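Local coordinates for protein luciferase-like monooxygenase (Streptomyces bottropensis, PDB 7BIP) that probably acts as a luciferase-like monooxygenase with a TIM-barrel fold that incorporates oxygen during biosynthesis of the aromatic polyketide rishirilide, at residues A[9-12]-A[13-17]; A[125-128]-A[129-133]; A[340-344]-A[345-349]; A[310-313]-A[314-317]; A[330-333]-A[334-338]. All coordinates share one frame; numbering follows the deposited sequence.

Contact 1. Residues A[9-12]-A[13-17]; sequences PTVG and PAEKS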
loop_
_atom_site.group_PDB
_atom_site.type_symbol
_atom_site.label_atom_id
_atom_site.label_comp_id
_atom_site.label_asym_id
_atom_site.label_seq_id
_atom_site.Cartn_x
_atom_site.Cartn_y
_atom_site.Cartn_z
ATOM N N PRO A 9 -13.467 3.528 -8.849
ATOM C CA PRO A 9 -13.328 3.252 -10.289
ATOM C C PRO A 9 -14.409 2.297 -10.787
ATOM O O PRO A 9 -14.633 1.232 -10.213
ATOM C CB PRO A 9 -11.935 2.619 -10.394
ATOM C CG PRO A 9 -11.727 1.976 -9.074
ATOM C CD PRO A 9 -12.456 2.823 -8.046
ATOM N N THR A 10 -15.089 2.693 -11.860
ATOM C CA THR A 10 -16.022 1.828 -12.580
ATOM C C THR A 10 -15.578 1.906 -14.032
ATOM O O THR A 10 -16.136 2.661 -14.832
ATOM C CB THR A 10 -17.481 2.258 -12.387
ATOM O OG1 THR A 10 -17.605 3.667 -12.618
ATOM C CG2 THR A 10 -17.918 1.966 -10.987
ATOM N N VAL A 11 -14.540 1.141 -14.360
ATOM C CA VAL A 11 -13.831 1.309 -15.619
ATOM C C VAL A 11 -13.010 0.056 -15.865
ATOM O O VAL A 11 -12.532 -0.585 -14.925
ATOM C CB VAL A 11 -12.942 2.579 -15.586
ATOM C CG1 VAL A 11 -11.896 2.468 -14.474
ATOM C CG2 VAL A 11 -12.296 2.808 -16.938
ATOM N N GLY A 12 -12.863 -0.304 -17.137
ATOM C CA GLY A 12 -12.016 -1.402 -17.526
ATOM C C GLY A 12 -11.025 -0.961 -18.580
ATOM O O GLY A 12 -11.108 0.153 -19.103
ATOM N N PRO A 13 -10.074 -1.834 -18.917
ATOM C CA PRO A 13 -8.951 -1.403 -19.770
ATOM C C PRO A 13 -9.366 -0.941 -21.155
ATOM O O PRO A 13 -8.637 -0.154 -21.772
ATOM C CB PRO A 13 -8.048 -2.644 -19.837
ATOM C CG PRO A 13 -8.816 -3.765 -19.218
ATOM C CD PRO A 13 -9.869 -3.169 -18.338
ATOM N N ALA A 14 -10.516 -1.378 -21.663
ATOM C CA ALA A 14 -10.963 -0.896 -22.962
ATOM C C ALA A 14 -11.432 0.553 -22.915
ATOM O O ALA A 14 -11.440 1.218 -23.955
ATOM C CB ALA A 14 -12.076 -1.795 -23.502
ATOM N N GLU A 15 -11.824 1.059 -21.741
ATOM C CA GLU A 15 -12.249 2.451 -21.614
ATOM C C GLU A 15 -11.115 3.378 -21.213
ATOM O O GLU A 15 -11.020 4.495 -21.728
ATOM C CB GLU A 15 -13.366 2.591 -20.579
ATOM C CG GLU A 15 -14.605 1.770 -20.848
ATOM C CD GLU A 15 -15.476 1.654 -19.613
ATOM O OE1 GLU A 15 -16.385 2.500 -19.445
ATOM O OE2 GLU A 15 -15.243 0.724 -18.809
ATOM N N LYS A 16 -10.265 2.947 -20.281
ATOM C CA LYS A 16 -9.208 3.796 -19.758
ATOM C C LYS A 16 -8.117 2.904 -19.192
ATOM O O LYS A 16 -8.408 2.016 -18.390
ATOM C CB LYS A 16 -9.751 4.747 -18.677
ATOM C CG LYS A 16 -8.782 5.829 -18.243
ATOM C CD LYS A 16 -9.454 6.806 -17.288
ATOM C CE LYS A 16 -10.534 7.608 -17.990
ATOM N NZ LYS A 16 -10.731 8.945 -17.361
ATOM N N SER A 17 -6.873 3.136 -19.604
ATOM C CA SER A 17 -5.787 2.370 -19.017
ATOM C C SER A 17 -5.690 2.673 -17.529
ATOM O O SER A 17 -6.119 3.729 -17.050
ATOM C CB SER A 17 -4.449 2.680 -19.701
ATOM O OG SER A 17 -3.980 3.992 -19.403
#
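V11 lays its CG2 methyl against the side chains of E15 and K16, 3.6 Å from K16 CB and 3.8 Å from E15 CB. That methyl stands anti to the V11 backbone N, while CG1 takes the tighter place between N and the carbonyl carbon (chi1 61°). The E15 chain runs extended from CG and returns over the bend, where its OE2 accepts a hydrogen bond from G12 N at 3.1 Å. The amide reaches this oxygen on its anti side and 34° out of the carboxylate plane, and the same OE2 also forms a salt bridge with R253. Between G12 and K16 the backbone makes a single turn of helical shape: P13, A14 and E15 have helical backbone angles, and G12 O accepts from both E15 N at 2.9 Å and K16 N at 3.1 Å. The bend belongs to the beta-to-alpha loop that leads from strand 2-6 of the barrel into helix 18-35. The K16 chain bends at chi3 as it leaves V11, ending in a salt bridge from NZ to E24. S17 is the N-cap of helix 18-35, its OG hydrogen-bonded to Q20 N.

Contact 2. Residues A[125-128]-A[129-133]; sequences ESRA and RFDEG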
loop_
_atom_site.group_PDB
_atom_site.type_symbol
_atom_site.label_atom_id
_atom_site.label_comp_id
_atom_site.label_asym_id
_atom_site.label_seq_id
_atom_site.Cartn_x
_atom_site.Cartn_y
_atom_site.Cartn_z
ATOM N N GLU A 125 -19.932 -17.362 7.416
ATOM C CA GLU A 125 -19.406 -16.731 8.621
ATOM C C GLU A 125 -18.751 -15.391 8.334
ATOM O O GLU A 125 -17.926 -14.940 9.130
ATOM C CB GLU A 125 -18.398 -17.642 9.327
ATOM C CG GLU A 125 -18.953 -18.429 10.488
ATOM C CD GLU A 125 -20.111 -19.272 10.043
ATOM O OE1 GLU A 125 -21.296 -18.953 10.396
ATOM O OE2 GLU A 125 -19.864 -20.240 9.284
ATOM N N SER A 126 -19.054 -14.769 7.193
ATOM C CA SER A 126 -18.401 -13.501 6.879
ATOM C C SER A 126 -18.691 -12.440 7.938
ATOM O O SER A 126 -17.836 -11.593 8.208
ATOM C CB SER A 126 -18.820 -13.010 5.490
ATOM O OG SER A 126 -20.212 -12.767 5.462
ATOM N N ARG A 127 -19.867 -12.484 8.574
ATOM C CA ARG A 127 -20.157 -11.506 9.625
ATOM C C ARG A 127 -19.216 -11.672 10.812
ATOM O O ARG A 127 -18.716 -10.685 11.367
ATOM C CB ARG A 127 -21.604 -11.617 10.101
ATOM C CG ARG A 127 -22.009 -10.429 10.974
ATOM C CD ARG A 127 -22.105 -10.817 12.445
ATOM N NE ARG A 127 -22.737 -12.127 12.629
ATOM C CZ ARG A 127 -22.345 -13.043 13.513
ATOM N NH1 ARG A 127 -22.989 -14.196 13.596
ATOM N NH2 ARG A 127 -21.311 -12.812 14.315
ATOM N N ALA A 128 -18.972 -12.917 11.232
ATOM C CA ALA A 128 -18.015 -13.135 12.313
ATOM C C ALA A 128 -16.605 -12.750 11.884
ATOM O O ALA A 128 -15.854 -12.163 12.669
ATOM C CB ALA A 128 -18.055 -14.590 12.788
ATOM N N ARG A 129 -16.228 -13.059 10.640
ATOM C CA ARG A 129 -14.915 -12.649 10.154
ATOM C C ARG A 129 -14.767 -11.133 10.171
ATOM O O ARG A 129 -13.682 -10.610 10.458
ATOM C CB ARG A 129 -14.692 -13.160 8.733
ATOM C CG ARG A 129 -14.610 -14.652 8.617
ATOM C CD ARG A 129 -14.216 -15.041 7.191
ATOM N NE ARG A 129 -14.000 -16.474 7.041
ATOM C CZ ARG A 129 -12.820 -17.074 7.133
ATOM N NH1 ARG A 129 -11.715 -16.374 7.386
ATOM N NH2 ARG A 129 -12.754 -18.389 6.972
ATOM N N PHE A 130 -15.838 -10.419 9.821
ATOM C CA PHE A 130 -15.794 -8.964 9.803
ATOM C C PHE A 130 -15.630 -8.400 11.209
ATOM O O PHE A 130 -14.730 -7.588 11.463
ATOM C CB PHE A 130 -17.064 -8.417 9.149
ATOM C CG PHE A 130 -17.171 -6.923 9.203
ATOM C CD1 PHE A 130 -16.523 -6.145 8.265
ATOM C CD2 PHE A 130 -17.899 -6.295 10.206
ATOM C CE1 PHE A 130 -16.607 -4.765 8.310
ATOM C CE2 PHE A 130 -17.979 -4.920 10.256
ATOM C CZ PHE A 130 -17.341 -4.154 9.306
ATOM N N ASP A 131 -16.500 -8.811 12.131
ATOM C CA ASP A 131 -16.441 -8.274 13.490
ATOM C C ASP A 131 -15.116 -8.608 14.157
ATOM O O ASP A 131 -14.525 -7.760 14.837
ATOM C CB ASP A 131 -17.601 -8.810 14.327
ATOM C CG ASP A 131 -18.946 -8.194 13.941
ATOM O OD1 ASP A 131 -18.981 -7.067 13.391
ATOM O OD2 ASP A 131 -19.970 -8.849 14.195
ATOM N N GLU A 132 -14.627 -9.846 13.981
ATOM C CA GLU A 132 -13.351 -10.209 14.588
ATOM C C GLU A 132 -12.185 -9.509 13.907
ATOM O O GLU A 132 -11.191 -9.192 14.568
ATOM C CB GLU A 132 -13.157 -11.727 14.574
ATOM C CG GLU A 132 -14.135 -12.427 15.499
ATOM C CD GLU A 132 -13.714 -13.836 15.857
ATOM O OE1 GLU A 132 -12.536 -14.182 15.628
ATOM O OE2 GLU A 132 -14.565 -14.589 16.376
ATOM N N GLY A 133 -12.281 -9.245 12.601
ATOM C CA GLY A 133 -11.224 -8.508 11.929
ATOM C C GLY A 133 -11.121 -7.076 12.414
ATOM O O GLY A 133 -10.018 -6.571 12.658
HETATM O O HOH W 1 -16.741 -17.393 6.325
#
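R127 and D131, one helical turn apart, meet through carbon before charge: D131 OD2 lies 3.4 Å from R127 CD, at the edge of the guanidinium and near its plane. R127 NH2 stays 4.2 Å from D131 OD2, beyond salt-bridge range, and the two flat groups are inclined by 35°. The arginine chain, bent at chi2 and chi3, crosses the aspartate at a slant; at this separation the attraction is probably modest. On another flank, R129 CG packs 3.4 Å from E125 O, and its extended chain brings R129 NE to a water at 3.0 Å, which sits in the guanidinium plane and also takes a weak, longer bond from E125 N. This is the N-terminal end of helix 126-142, with E125 at the N-cap position. Its alpha-helical bonds begin with R129 N to E125 O at 2.9 Å and continue through E132 N to A128 O. Farther out, S126 OG bonds to M123 O just before the helix and to R109 in the loop after strand 103-107. The ring of F130 is turned away from this turn and packs on P80 and R109, while E132 OE2 bonds to T151.

Contact 3. Residues A[340-344]-A[345-349]; sequences RLFAE and HLLPH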
loop_
_atom_site.group_PDB
_atom_site.type_symbol
_atom_site.label_atom_id
_atom_site.label_comp_id
_atom_site.label_asym_id
_atom_site.label_seq_id
_atom_site.Cartn_x
_atom_site.Cartn_y
_atom_site.Cartn_z
ATOM N N ARG A 340 -14.352 21.884 -9.045
ATOM C CA ARG A 340 -14.167 23.334 -9.028
ATOM C C ARG A 340 -15.488 24.064 -8.809
ATOM O O ARG A 340 -15.538 25.045 -8.057
ATOM C CB ARG A 340 -13.501 23.794 -10.325
ATOM C CG ARG A 340 -12.045 23.364 -10.424
ATOM C CD ARG A 340 -11.257 24.155 -11.456
ATOM N NE ARG A 340 -9.841 23.792 -11.411
ATOM C CZ ARG A 340 -9.259 22.949 -12.257
ATOM N NH1 ARG A 340 -9.970 22.387 -13.229
ATOM N NH2 ARG A 340 -7.967 22.671 -12.136
ATOM N N LEU A 341 -16.572 23.599 -9.440
ATOM C CA LEU A 341 -17.861 24.254 -9.241
ATOM C C LEU A 341 -18.360 24.053 -7.816
ATOM O O LEU A 341 -18.912 24.976 -7.208
ATOM C CB LEU A 341 -18.883 23.724 -10.251
ATOM C CG LEU A 341 -18.723 24.206 -11.695
ATOM C CD1 LEU A 341 -19.683 23.437 -12.623
ATOM C CD2 LEU A 341 -18.944 25.712 -11.817
ATOM N N PHE A 342 -18.168 22.852 -7.265
ATOM C CA PHE A 342 -18.577 22.610 -5.892
ATOM C C PHE A 342 -17.793 23.496 -4.938
ATOM O O PHE A 342 -18.360 24.070 -4.006
ATOM C CB PHE A 342 -18.386 21.133 -5.531
ATOM C CG PHE A 342 -19.173 20.698 -4.330
ATOM C CD1 PHE A 342 -20.370 20.013 -4.480
ATOM C CD2 PHE A 342 -18.727 20.982 -3.045
ATOM C CE1 PHE A 342 -21.104 19.620 -3.373
ATOM C CE2 PHE A 342 -19.465 20.580 -1.939
ATOM C CZ PHE A 342 -20.651 19.909 -2.108
ATOM N N ALA A 343 -16.487 23.624 -5.166
ATOM C CA ALA A 343 -15.656 24.417 -4.268
ATOM C C ALA A 343 -16.030 25.894 -4.315
ATOM O O ALA A 343 -16.051 26.569 -3.278
ATOM C CB ALA A 343 -14.182 24.222 -4.622
ATOM N N GLU A 344 -16.329 26.416 -5.503
ATOM C CA GLU A 344 -16.623 27.841 -5.621
ATOM C C GLU A 344 -18.014 28.186 -5.103
ATOM O O GLU A 344 -18.203 29.226 -4.455
ATOM C CB GLU A 344 -16.485 28.281 -7.078
ATOM C CG GLU A 344 -16.545 29.795 -7.258
ATOM C CD GLU A 344 -16.552 30.224 -8.716
ATOM O OE1 GLU A 344 -16.884 29.386 -9.584
ATOM O OE2 GLU A 344 -16.228 31.401 -8.992
ATOM N N HIS A 345 -19.002 27.334 -5.380
ATOM C CA HIS A 345 -20.392 27.703 -5.167
ATOM C C HIS A 345 -21.021 27.081 -3.931
ATOM O O HIS A 345 -22.031 27.604 -3.446
ATOM C CB HIS A 345 -21.227 27.326 -6.397
ATOM C CG HIS A 345 -20.872 28.112 -7.616
ATOM N ND1 HIS A 345 -20.099 27.598 -8.636
ATOM C CD2 HIS A 345 -21.166 29.384 -7.971
ATOM C CE1 HIS A 345 -19.942 28.518 -9.573
ATOM N NE2 HIS A 345 -20.576 29.611 -9.192
ATOM N N LEU A 346 -20.463 25.996 -3.403
ATOM C CA LEU A 346 -21.130 25.260 -2.336
ATOM C C LEU A 346 -20.293 25.168 -1.071
ATOM O O LEU A 346 -20.807 25.423 0.027
ATOM C CB LEU A 346 -21.491 23.852 -2.831
ATOM C CG LEU A 346 -22.572 23.918 -3.917
ATOM C CD1 LEU A 346 -22.756 22.600 -4.622
ATOM C CD2 LEU A 346 -23.863 24.363 -3.282
ATOM N N LEU A 347 -19.019 24.807 -1.197
ATOM C CA LEU A 347 -18.149 24.701 -0.030
ATOM C C LEU A 347 -18.194 25.913 0.899
ATOM O O LEU A 347 -18.250 25.705 2.122
ATOM C CB LEU A 347 -16.708 24.444 -0.487
ATOM C CG LEU A 347 -16.233 22.997 -0.567
ATOM C CD1 LEU A 347 -14.716 22.982 -0.784
ATOM C CD2 LEU A 347 -16.616 22.220 0.689
ATOM N N PRO A 348 -18.160 27.166 0.423
ATOM C CA PRO A 348 -18.156 28.292 1.376
ATOM C C PRO A 348 -19.385 28.356 2.265
ATOM O O PRO A 348 -19.278 28.803 3.414
ATOM C CB PRO A 348 -18.067 29.523 0.462
ATOM C CG PRO A 348 -17.395 29.026 -0.759
ATOM C CD PRO A 348 -17.952 27.642 -0.955
ATOM N N HIS A 349 -20.549 27.927 1.776
ATOM C CA HIS A 349 -21.782 28.076 2.537
ATOM C C HIS A 349 -21.958 27.017 3.621
ATOM O O HIS A 349 -22.811 27.193 4.498
ATOM C CB HIS A 349 -22.983 28.067 1.588
ATOM C CG HIS A 349 -22.843 29.006 0.426
ATOM N ND1 HIS A 349 -21.818 28.912 -0.492
ATOM C CD2 HIS A 349 -23.591 30.069 0.046
ATOM C CE1 HIS A 349 -21.945 29.872 -1.392
ATOM N NE2 HIS A 349 -23.013 30.586 -1.089
#
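F342 CG stands anti to its backbone N (chi1 -161°), which carries the ring forward, toward the helix end, to L346, whose own CG lies anti to the carbonyl carbon (chi1 -68°). The result is a CH-pi contact: L346 CB sits 3.9 Å from the F342 ring centroid, 9° from its normal, and L346 CD1 extends over the same ring to 3.5 Å from F342 CD1. L347 comes to the edge instead, with CG near the ring plane and 4.1 Å from F342 CD2. The H345 imidazole points the same way as the side chains of L341 and E344; L341 CD2 rests 3.7 Å from H345 CE1, and E344 CG stands over one ring face. H345 ND1 donates to L341 O at 3.2 Å, in the carbonyl plane and on a lone pair, while H345 N reaches the same oxygen. L341 O is thus gripped twice, and the ND1 bond holds the imidazole against its own helix. F342 O is likewise shared, by L346 N and L347 N, where the chain leaves helix 332-345 and turns into the short helix 347-350. F342 and L346 both pack on L236 of strand 228-236, and F342 also meets I309 of helix 302-316 and the ring of F3 in strand 2-6. A343 touches L35 of helix 18-35, so the helix end is wedged between two neighbouring helices and the barrel wall.

Contact 4. Residues A[310-313]-A[314-317]; sequences DDIR and GWFG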
loop_
_atom_site.group_PDB
_atom_site.type_symbol
_atom_site.label_atom_id
_atom_site.label_comp_id
_atom_site.label_asym_id
_atom_site.label_seq_id
_atom_site.Cartn_x
_atom_site.Cartn_y
_atom_site.Cartn_z
ATOM N N ASP A 310 -29.353 20.823 1.062
ATOM C CA ASP A 310 -30.170 21.364 2.148
ATOM C C ASP A 310 -31.293 20.405 2.536
ATOM O O ASP A 310 -31.631 20.286 3.721
ATOM C CB ASP A 310 -30.732 22.733 1.759
ATOM C CG ASP A 310 -29.646 23.796 1.636
ATOM O OD1 ASP A 310 -28.498 23.537 2.057
ATOM O OD2 ASP A 310 -29.938 24.893 1.122
ATOM N N ASP A 311 -31.885 19.713 1.557
ATOM C CA ASP A 311 -32.893 18.701 1.866
ATOM C C ASP A 311 -32.285 17.559 2.669
ATOM O O ASP A 311 -32.849 17.125 3.683
ATOM C CB ASP A 311 -33.517 18.156 0.579
ATOM C CG ASP A 311 -34.370 19.177 -0.145
ATOM O OD1 ASP A 311 -34.722 20.217 0.461
ATOM O OD2 ASP A 311 -34.706 18.927 -1.326
ATOM N N ILE A 312 -31.132 17.063 2.217
ATOM C CA ILE A 312 -30.461 15.943 2.875
ATOM C C ILE A 312 -30.100 16.309 4.308
ATOM O O ILE A 312 -30.307 15.520 5.244
ATOM C CB ILE A 312 -29.222 15.523 2.054
ATOM C CG1 ILE A 312 -29.655 14.805 0.767
ATOM C CG2 ILE A 312 -28.291 14.635 2.874
ATOM C CD1 ILE A 312 -28.597 14.800 -0.313
ATOM N N ARG A 313 -29.564 17.516 4.506
ATOM C CA ARG A 313 -29.227 17.972 5.851
ATOM C C ARG A 313 -30.471 18.040 6.730
ATOM O O ARG A 313 -30.423 17.699 7.917
ATOM C CB ARG A 313 -28.528 19.332 5.767
ATOM C CG ARG A 313 -27.888 19.818 7.061
ATOM C CD ARG A 313 -27.316 21.212 6.892
ATOM N NE ARG A 313 -26.672 21.679 8.115
ATOM C CZ ARG A 313 -27.251 22.484 9.002
ATOM N NH1 ARG A 313 -28.492 22.912 8.805
ATOM N NH2 ARG A 313 -26.592 22.856 10.093
ATOM N N GLY A 314 -31.598 18.463 6.159
ATOM C CA GLY A 314 -32.839 18.487 6.919
ATOM C C GLY A 314 -33.304 17.108 7.347
ATOM O O GLY A 314 -33.875 16.953 8.431
ATOM N N TRP A 315 -33.062 16.088 6.516
ATOM C CA TRP A 315 -33.475 14.735 6.880
ATOM C C TRP A 315 -32.521 14.089 7.876
ATOM O O TRP A 315 -32.962 13.402 8.804
ATOM C CB TRP A 315 -33.554 13.836 5.644
ATOM C CG TRP A 315 -34.487 14.290 4.585
ATOM C CD1 TRP A 315 -35.608 15.053 4.739
ATOM C CD2 TRP A 315 -34.382 14.002 3.187
ATOM N NE1 TRP A 315 -36.207 15.262 3.518
ATOM C CE2 TRP A 315 -35.470 14.629 2.548
ATOM C CE3 TRP A 315 -33.466 13.281 2.410
ATOM C CZ2 TRP A 315 -35.673 14.550 1.167
ATOM C CZ3 TRP A 315 -33.669 13.198 1.042
ATOM C CH2 TRP A 315 -34.763 13.831 0.433
ATOM N N PHE A 316 -31.218 14.258 7.674
ATOM C CA PHE A 316 -30.227 13.440 8.353
ATOM C C PHE A 316 -29.425 14.180 9.406
ATOM O O PHE A 316 -28.767 13.526 10.220
ATOM C CB PHE A 316 -29.241 12.841 7.335
ATOM C CG PHE A 316 -29.889 11.988 6.281
ATOM C CD1 PHE A 316 -31.091 11.337 6.524
ATOM C CD2 PHE A 316 -29.281 11.826 5.037
ATOM C CE1 PHE A 316 -31.684 10.555 5.542
ATOM C CE2 PHE A 316 -29.867 11.053 4.059
ATOM C CZ PHE A 316 -31.057 10.405 4.307
ATOM N N GLY A 317 -29.448 15.505 9.413
ATOM C CA GLY A 317 -28.550 16.247 10.268
ATOM C C GLY A 317 -27.222 16.484 9.579
ATOM O O GLY A 317 -27.058 16.256 8.377
#
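R313 O accepts from G317 N at 2.8 Å, the shortest hydrogen bond of this turn, at the C-terminal end of helix 302-316. G317 then leaves helical geometry with positive phi (87°), so the helix breaks off at this glycine. One step earlier, I312 O takes F316 N at 2.9 Å and a weak second bond from W315 N. I312 and F316 follow the same i to i+4 spacing: I312 CG2, anti to its backbone N, comes to 3.7 Å from F316 CD2, meeting it at a slant. The indole of W315 lies over the backbone: D311 O stands 3.4 Å above one of its faces, offset toward the rim, while accepting W315 N at 3.0 Å. With W315 CG anti to the carbonyl carbon (chi1 -59°), the indole folds back along the helix, and its CZ3 reaches I312 CG1 at 4.3 Å. A cation-pi contact with R202 adds a charged partner to this indole. D311 is held by R295 and R313 by D318, each through a salt bridge, which ties the polar flank to residues before and after the helix. On the buried flank, I312 packs on Y232 and F316 on M230 and Y232 of strand 228-236, while V205, Q206 and L209 of helix 202-218 touch F316, so this helix end lies against the barrel strand and next to a neighbouring helix.

Contact 5. Residues A[330-333]-A[334-338]; sequences MPFE and ESART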
loop_
_atom_site.group_PDB
_atom_site.type_symbol
_atom_site.label_atom_id
_atom_site.label_comp_id
_atom_site.label_asym_id
_atom_site.label_seq_id
_atom_site.Cartn_x
_atom_site.Cartn_y
_atom_site.Cartn_z
ATOM N N MET A 330 -15.356 8.976 -18.290
ATOM C CA MET A 330 -15.595 10.386 -18.006
ATOM C C MET A 330 -14.270 11.137 -18.021
ATOM O O MET A 330 -13.351 10.775 -17.268
ATOM C CB MET A 330 -16.279 10.596 -16.653
ATOM C CG MET A 330 -16.292 12.071 -16.207
ATOM S SD MET A 330 -17.001 12.398 -14.578
ATOM C CE MET A 330 -18.462 11.366 -14.667
ATOM N N PRO A 331 -14.121 12.150 -18.873
ATOM C CA PRO A 331 -12.861 12.892 -18.931
ATOM C C PRO A 331 -12.489 13.435 -17.565
ATOM O O PRO A 331 -13.351 13.848 -16.782
ATOM C CB PRO A 331 -13.161 14.026 -19.920
ATOM C CG PRO A 331 -14.272 13.511 -20.768
ATOM C CD PRO A 331 -15.078 12.576 -19.911
ATOM N N PHE A 332 -11.182 13.418 -17.288
ATOM C CA PHE A 332 -10.668 14.070 -16.094
ATOM C C PHE A 332 -11.190 15.500 -15.990
ATOM O O PHE A 332 -11.543 15.962 -14.900
ATOM C CB PHE A 332 -9.134 14.045 -16.108
ATOM C CG PHE A 332 -8.506 15.069 -15.209
ATOM C CD1 PHE A 332 -8.276 14.782 -13.870
ATOM C CD2 PHE A 332 -8.155 16.323 -15.694
ATOM C CE1 PHE A 332 -7.711 15.730 -13.038
ATOM C CE2 PHE A 332 -7.602 17.279 -14.861
ATOM C CZ PHE A 332 -7.374 16.983 -13.534
ATOM N N GLU A 333 -11.260 16.213 -17.120
ATOM C CA GLU A 333 -11.639 17.624 -17.072
ATOM C C GLU A 333 -13.051 17.806 -16.523
ATOM O O GLU A 333 -13.353 18.842 -15.912
ATOM C CB GLU A 333 -11.518 18.250 -18.468
ATOM C CG GLU A 333 -10.088 18.361 -18.996
ATOM C CD GLU A 333 -9.495 17.023 -19.445
ATOM O OE1 GLU A 333 -10.253 16.039 -19.614
ATOM O OE2 GLU A 333 -8.261 16.962 -19.629
ATOM N N GLU A 334 -13.921 16.813 -16.727
ATOM C CA GLU A 334 -15.287 16.880 -16.216
ATOM C C GLU A 334 -15.326 16.600 -14.720
ATOM O O GLU A 334 -16.059 17.267 -13.980
ATOM C CB GLU A 334 -16.182 15.901 -16.985
ATOM C CG GLU A 334 -16.560 16.436 -18.376
ATOM C CD GLU A 334 -17.322 15.446 -19.239
ATOM O OE1 GLU A 334 -18.125 14.652 -18.704
ATOM O OE2 GLU A 334 -17.104 15.464 -20.471
ATOM N N SER A 335 -14.538 15.628 -14.253
ATOM C CA SER A 335 -14.413 15.436 -12.811
ATOM C C SER A 335 -13.852 16.687 -12.139
ATOM O O SER A 335 -14.319 17.110 -11.073
ATOM C CB SER A 335 -13.508 14.240 -12.525
ATOM O OG SER A 335 -14.023 13.070 -13.151
ATOM N N ALA A 336 -12.851 17.299 -12.757
ATOM C CA ALA A 336 -12.241 18.490 -12.180
ATOM C C ALA A 336 -13.213 19.666 -12.186
ATOM O O ALA A 336 -13.255 20.447 -11.228
ATOM C CB ALA A 336 -10.966 18.834 -12.953
ATOM N N ARG A 337 -14.012 19.795 -13.252
ATOM C CA ARG A 337 -15.029 20.847 -13.303
ATOM C C ARG A 337 -16.039 20.683 -12.178
ATOM O O ARG A 337 -16.408 21.663 -11.518
ATOM C CB ARG A 337 -15.740 20.840 -14.661
ATOM C CG ARG A 337 -16.929 21.806 -14.713
ATOM C CD ARG A 337 -17.540 21.872 -16.115
ATOM N NE ARG A 337 -18.196 20.629 -16.473
ATOM C CZ ARG A 337 -18.855 20.441 -17.610
ATOM N NH1 ARG A 337 -18.920 21.429 -18.508
ATOM N NH2 ARG A 337 -19.426 19.274 -17.853
ATOM N N THR A 338 -16.489 19.444 -11.939
ATOM C CA THR A 338 -17.403 19.180 -10.834
ATOM C C THR A 338 -16.808 19.665 -9.525
ATOM O O THR A 338 -17.477 20.341 -8.735
ATOM C CB THR A 338 -17.709 17.680 -10.745
ATOM O OG1 THR A 338 -18.516 17.281 -11.858
ATOM C CG2 THR A 338 -18.457 17.349 -9.447
HETATM O O HOH W 2 -12.606 11.334 -14.540
#
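M330 and E334 cross at a slant, with M330 CG 3.9 Å from E334 CB, and the thioether continues past the glutamate, M330 SD lying 3.4 Å from S335 OG. The methionine gets there with CG anti to its backbone N and only its last torsion bent (chi3 -44°). P331 turns its ring edge atoms to the end of the same glutamate: CG is 3.5 Å from E334 OE2, a van der Waals contact of a ring CH2 with the carboxylate. E334 OE1 is bonded to Y235 OH, which probably helps to keep the carboxylate beside the proline. F332 offers a face instead, and A336 CB stands over it, 4.1 Å from F332 CZ and displaced toward the rim. The arrangement is the start of helix 332-345, with P331 at the N-cap position and its carbonyl accepting E334 N at 3.0 Å from well above the carbonyl plane, plus a weak bond from S335 N. From F332 onward the bonds are alpha-helical, with A336 N to F332 O at 2.8 Å and R337 N to E333 O. S335 OG accepts from a water at 2.6 Å and bonds to V325 O, so this buried hydroxyl joins the helix to the chain just after strand 320-324. R337, bent at chi3, heads away to E242 and Y235, while F332 packs on E24, R27 and L28 of helix 18-35.

Along the chain the order is contact 1, contact 2, contact 4, contact 5, contact 3, each a short local turn in the helices and loops around the parallel strands of the TIM barrel. Contacts 5 and 3 are the start and end of one helix, 332-345, with centres 15 Å apart. Contact 1 lies as far from contact 5, and the two touch through a probable hydrogen bond from K16 NZ to M330 O; together they tie the first strand's loop to the closing helix of the barrel. Contact 4 ends the preceding helix, 302-316, about 18 Å from contact 3. Contact 2 stands apart, 32 to 40 Å from the others, across the barrel from contacts 3 and 5.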